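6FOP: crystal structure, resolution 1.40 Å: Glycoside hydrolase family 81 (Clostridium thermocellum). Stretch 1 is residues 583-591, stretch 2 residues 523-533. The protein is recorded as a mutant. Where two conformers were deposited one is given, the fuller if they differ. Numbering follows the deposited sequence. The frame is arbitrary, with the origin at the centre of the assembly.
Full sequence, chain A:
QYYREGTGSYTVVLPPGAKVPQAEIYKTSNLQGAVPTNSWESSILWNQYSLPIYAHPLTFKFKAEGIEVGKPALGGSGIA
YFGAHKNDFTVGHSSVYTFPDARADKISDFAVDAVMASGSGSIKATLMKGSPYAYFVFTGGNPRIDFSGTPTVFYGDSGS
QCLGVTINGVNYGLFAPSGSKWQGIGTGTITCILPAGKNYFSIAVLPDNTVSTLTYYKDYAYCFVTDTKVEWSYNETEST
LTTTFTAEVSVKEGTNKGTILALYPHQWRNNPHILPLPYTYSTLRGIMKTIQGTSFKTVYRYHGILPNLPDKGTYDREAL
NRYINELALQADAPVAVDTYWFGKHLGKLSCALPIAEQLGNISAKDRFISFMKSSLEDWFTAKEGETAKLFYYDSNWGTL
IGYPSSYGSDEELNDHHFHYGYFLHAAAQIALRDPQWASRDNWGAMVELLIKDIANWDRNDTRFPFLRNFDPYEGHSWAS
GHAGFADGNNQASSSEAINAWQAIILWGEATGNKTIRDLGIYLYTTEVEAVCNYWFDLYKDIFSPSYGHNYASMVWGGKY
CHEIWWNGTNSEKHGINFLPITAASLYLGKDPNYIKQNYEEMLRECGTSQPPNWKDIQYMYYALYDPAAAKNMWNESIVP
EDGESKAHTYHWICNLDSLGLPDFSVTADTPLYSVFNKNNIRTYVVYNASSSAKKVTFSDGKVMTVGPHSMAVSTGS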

# COMPACT_ATOMS: atom_id res chain seq x y z
N ALA A 583 9.40 5.94 15.69
CA ALA A 583 8.61 5.51 16.84
C ALA A 583 7.22 5.01 16.47
O ALA A 583 6.40 4.74 17.35
CB ALA A 583 8.52 6.64 17.86
N ALA A 584 6.95 4.90 15.17
CA ALA A 584 5.81 4.16 14.64
C ALA A 584 6.19 2.76 14.19
O ALA A 584 5.35 2.04 13.66
CB ALA A 584 5.15 4.96 13.53
N SER A 585 7.45 2.35 14.40
CA SER A 585 7.94 1.07 13.87
C SER A 585 7.86 -0.08 14.85
O SER A 585 8.35 -1.18 14.56
CB SER A 585 9.36 1.19 13.34
OG SER A 585 9.46 2.09 12.25
N LEU A 586 7.21 0.12 15.98
CA LEU A 586 7.10 -0.96 16.94
C LEU A 586 6.33 -2.16 16.39
O LEU A 586 6.50 -3.27 16.89
CB LEU A 586 6.49 -0.48 18.25
CG LEU A 586 7.33 0.58 19.02
CD1 LEU A 586 6.54 1.16 20.19
CD2 LEU A 586 8.66 0.02 19.49
N TYR A 587 5.49 -1.94 15.36
CA TYR A 587 4.79 -3.04 14.72
C TYR A 587 5.70 -4.14 14.25
O TYR A 587 5.27 -5.28 14.16
CB TYR A 587 3.94 -2.55 13.52
CG TYR A 587 4.75 -2.16 12.31
CD1 TYR A 587 5.08 -3.11 11.32
CD2 TYR A 587 5.27 -0.89 12.17
CE1 TYR A 587 5.88 -2.77 10.25
CE2 TYR A 587 6.08 -0.54 11.12
CZ TYR A 587 6.39 -1.49 10.14
OH TYR A 587 7.19 -1.14 9.08
N LEU A 588 6.96 -3.81 13.96
CA LEU A 588 7.90 -4.84 13.52
C LEU A 588 8.05 -5.96 14.54
O LEU A 588 8.37 -7.09 14.18
CB LEU A 588 9.27 -4.21 13.28
CG LEU A 588 9.39 -3.27 12.08
CD1 LEU A 588 10.72 -2.55 12.08
CD2 LEU A 588 9.18 -4.05 10.77
N GLY A 589 7.84 -5.61 15.80
CA GLY A 589 7.98 -6.52 16.92
C GLY A 589 6.71 -7.15 17.44
O GLY A 589 6.70 -7.68 18.55
N LYS A 590 5.64 -7.16 16.63
CA LYS A 590 4.40 -7.86 17.05
C LYS A 590 4.65 -9.25 17.60
O LYS A 590 4.04 -9.66 18.59
CB LYS A 590 3.42 -7.94 15.88
CG LYS A 590 2.62 -6.69 15.66
CD LYS A 590 1.52 -7.05 14.66
CE LYS A 590 0.66 -5.87 14.29
NZ LYS A 590 -0.37 -5.56 15.32
N ASP A 591 5.51 -10.00 16.94
CA ASP A 591 5.90 -11.34 17.42
C ASP A 591 7.41 -11.32 17.66
O ASP A 591 8.19 -11.39 16.70
CB ASP A 591 5.54 -12.43 16.41
CG ASP A 591 5.81 -13.83 16.92
OD1 ASP A 591 6.47 -13.98 17.97
OD2 ASP A 591 5.36 -14.79 16.25
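Stretch 2, residues 523-533: LYTTEVEAVCN

Residues 523-533 form an unbroken stretch of α-helix, part of a longer helix that extends beyond both ends of the segment, and they pack against a compact, irregular segment of the same chain, 583-591, at whose centre lies a short 3-10 turn, 586-588. Up to Cys-532 the helix is held by regular i to i+4 backbone hydrogen bonds, among them Val-528 N to Tyr-524 O at 3.0 Å and Cys-532 N to Val-528 O at 3.0 Å. Stretch 1 is tied by i to i+3 bonds, which close a narrower turn: Leu-588 N to Ser-585 O at 3.0 Å, Gly-589 N to Leu-586 O at 2.9 Å and Lys-590 N to Tyr-587 O at 3.1 Å. The two segments advance in the same sense, since Ala-584 lies by Tyr-524, Tyr-587 by Val-528, and Lys-590 reaches Val-528 and Cys-532. The backbones stay well apart, with CA to CA distances of 9.1 Å for Ala-584 and Tyr-524 and 7.1 Å for Tyr-587 and Val-528, so that side chains fill most of the space between them. Together the two surfaces bury 330 Å².

Tyr-587 contributes the largest share, 71 Å². Its CA-to-CB bond points toward the helix, and with chi1 in the p well its ring lies beside Val-528, the residue at the middle of the contact. Val-528 also points toward its partner and, with chi1 at 166° (t), uses both methyl groups: CG1 lies 3.7 Å from Tyr-587 CB, while CG2 sits over one face of the Tyr-587 ring, 4.0 Å from its centroid and 22° off the normal, in a CH-pi contact. One turn further along the helix, Val-531 makes a looser approach, its CG1 4.4 Å from Tyr-587 CE1.

Tyr-524, which buries 57 Å², anchors the N-terminal part of the contact. Its CA-to-CB bond runs sideways, but the end of the side chain comes nearer, and its hydroxyl OH donates a short hydrogen bond of 2.6 Å to Ala-584 O. The acceptor lies near the plane of the Tyr-524 ring, at its edge. The same tyrosine adds apolar packing, with Ala-584 CB 3.9 Å from Tyr-524 CE1, and its OH is also 3.9 Å from Tyr-587 CD2. A single aromatic side chain thus combines the direct hydrogen bond between the stretches with van der Waals contact.

At the other end Lys-590, covering 50 Å², lays its aliphatic chain along the helix. Its CE is 3.8 Å from Val-528 CG1, and its CD is 3.7 Å from Cys-532 SG. The extended chi2 and chi3 carry the amino group past these apolar neighbours to a position near Glu-529, whose OE2 remains 4.6 Å from Lys-590 NZ, beyond salt-bridge range. A water fills the gap, donating to Glu-529 OE2 at 2.8 Å and accepting from Lys-590 NZ at 2.9 Å, so the opposite charges are linked through solvent at the partly exposed margin of an otherwise buried contact.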

# COMPACT_ATOMS: atom_id res chain seq x y z
N LEU A 523 -4.55 4.19 6.80
CA LEU A 523 -3.43 3.71 5.98
C LEU A 523 -2.43 2.91 6.77
O LEU A 523 -2.01 1.83 6.35
CB LEU A 523 -2.76 4.88 5.27
CG LEU A 523 -3.65 5.67 4.30
CD1 LEU A 523 -2.99 7.00 3.91
CD2 LEU A 523 -3.94 4.84 3.04
N TYR A 524 -2.00 3.47 7.89
CA TYR A 524 -0.99 2.85 8.73
C TYR A 524 -1.44 1.49 9.24
O TYR A 524 -0.73 0.49 9.10
CB TYR A 524 -0.70 3.79 9.91
CG TYR A 524 0.24 3.23 10.95
CD1 TYR A 524 1.62 3.29 10.81
CD2 TYR A 524 -0.26 2.59 12.07
CE1 TYR A 524 2.46 2.74 11.78
CE2 TYR A 524 0.58 2.06 13.04
CZ TYR A 524 1.94 2.14 12.89
OH TYR A 524 2.75 1.60 13.85
N THR A 525 -2.61 1.45 9.85
CA THR A 525 -3.09 0.22 10.45
C THR A 525 -3.28 -0.87 9.41
O THR A 525 -2.89 -2.02 9.61
CB THR A 525 -4.39 0.51 11.22
OG1 THR A 525 -4.16 1.58 12.19
CG2 THR A 525 -4.87 -0.71 11.96
N THR A 526 -3.85 -0.49 8.26
CA THR A 526 -4.11 -1.49 7.23
C THR A 526 -2.79 -1.98 6.61
O THR A 526 -2.60 -3.20 6.48
CB THR A 526 -5.04 -0.93 6.17
OG1 THR A 526 -6.25 -0.44 6.76
CG2 THR A 526 -5.39 -2.04 5.17
N GLU A 527 -1.87 -1.07 6.25
CA GLU A 527 -0.61 -1.53 5.69
C GLU A 527 0.14 -2.45 6.63
O GLU A 527 0.70 -3.47 6.20
CB GLU A 527 0.25 -0.35 5.21
CG GLU A 527 1.40 -0.79 4.31
CD GLU A 527 1.45 -0.18 2.92
OE1 GLU A 527 0.77 0.86 2.67
OE2 GLU A 527 2.15 -0.77 2.06
N VAL A 528 0.12 -2.14 7.92
CA VAL A 528 0.79 -3.00 8.89
C VAL A 528 0.16 -4.41 8.85
O VAL A 528 0.87 -5.42 8.87
CB VAL A 528 0.71 -2.40 10.30
CG1 VAL A 528 1.08 -3.43 11.36
CG2 VAL A 528 1.67 -1.19 10.41
N GLU A 529 -1.17 -4.47 8.80
CA GLU A 529 -1.85 -5.78 8.75
C GLU A 529 -1.44 -6.57 7.49
O GLU A 529 -1.15 -7.78 7.56
CB GLU A 529 -3.36 -5.62 8.77
CG GLU A 529 -3.90 -5.13 10.08
CD GLU A 529 -3.87 -6.16 11.20
OE1 GLU A 529 -3.94 -7.39 10.92
OE2 GLU A 529 -3.83 -5.75 12.36
N ALA A 530 -1.37 -5.88 6.34
CA ALA A 530 -0.93 -6.53 5.11
C ALA A 530 0.54 -6.99 5.20
O ALA A 530 0.89 -8.10 4.79
CB ALA A 530 -1.14 -5.62 3.91
N VAL A 531 1.39 -6.15 5.76
CA VAL A 531 2.80 -6.45 5.93
C VAL A 531 3.02 -7.71 6.74
O VAL A 531 3.83 -8.58 6.39
CB VAL A 531 3.54 -5.23 6.51
CG1 VAL A 531 4.92 -5.60 7.01
CG2 VAL A 531 3.66 -4.18 5.45
N CYS A 532 2.26 -7.84 7.82
CA CYS A 532 2.37 -9.00 8.67
C CYS A 532 2.04 -10.32 7.95
O CYS A 532 2.48 -11.38 8.37
CB CYS A 532 1.54 -8.83 9.92
SG CYS A 532 2.18 -7.58 11.04
N ASN A 533 1.25 -10.23 6.88
CA ASN A 533 0.96 -11.37 6.03
C ASN A 533 1.91 -11.55 4.85
O ASN A 533 2.56 -12.62 4.75
CB ASN A 533 -0.49 -11.27 5.53
CG ASN A 533 -1.46 -11.59 6.63
OD1 ASN A 533 -1.68 -12.75 6.96
ND2 ASN A 533 -2.06 -10.57 7.19
O HOH W 1 -2.18 -7.34 13.96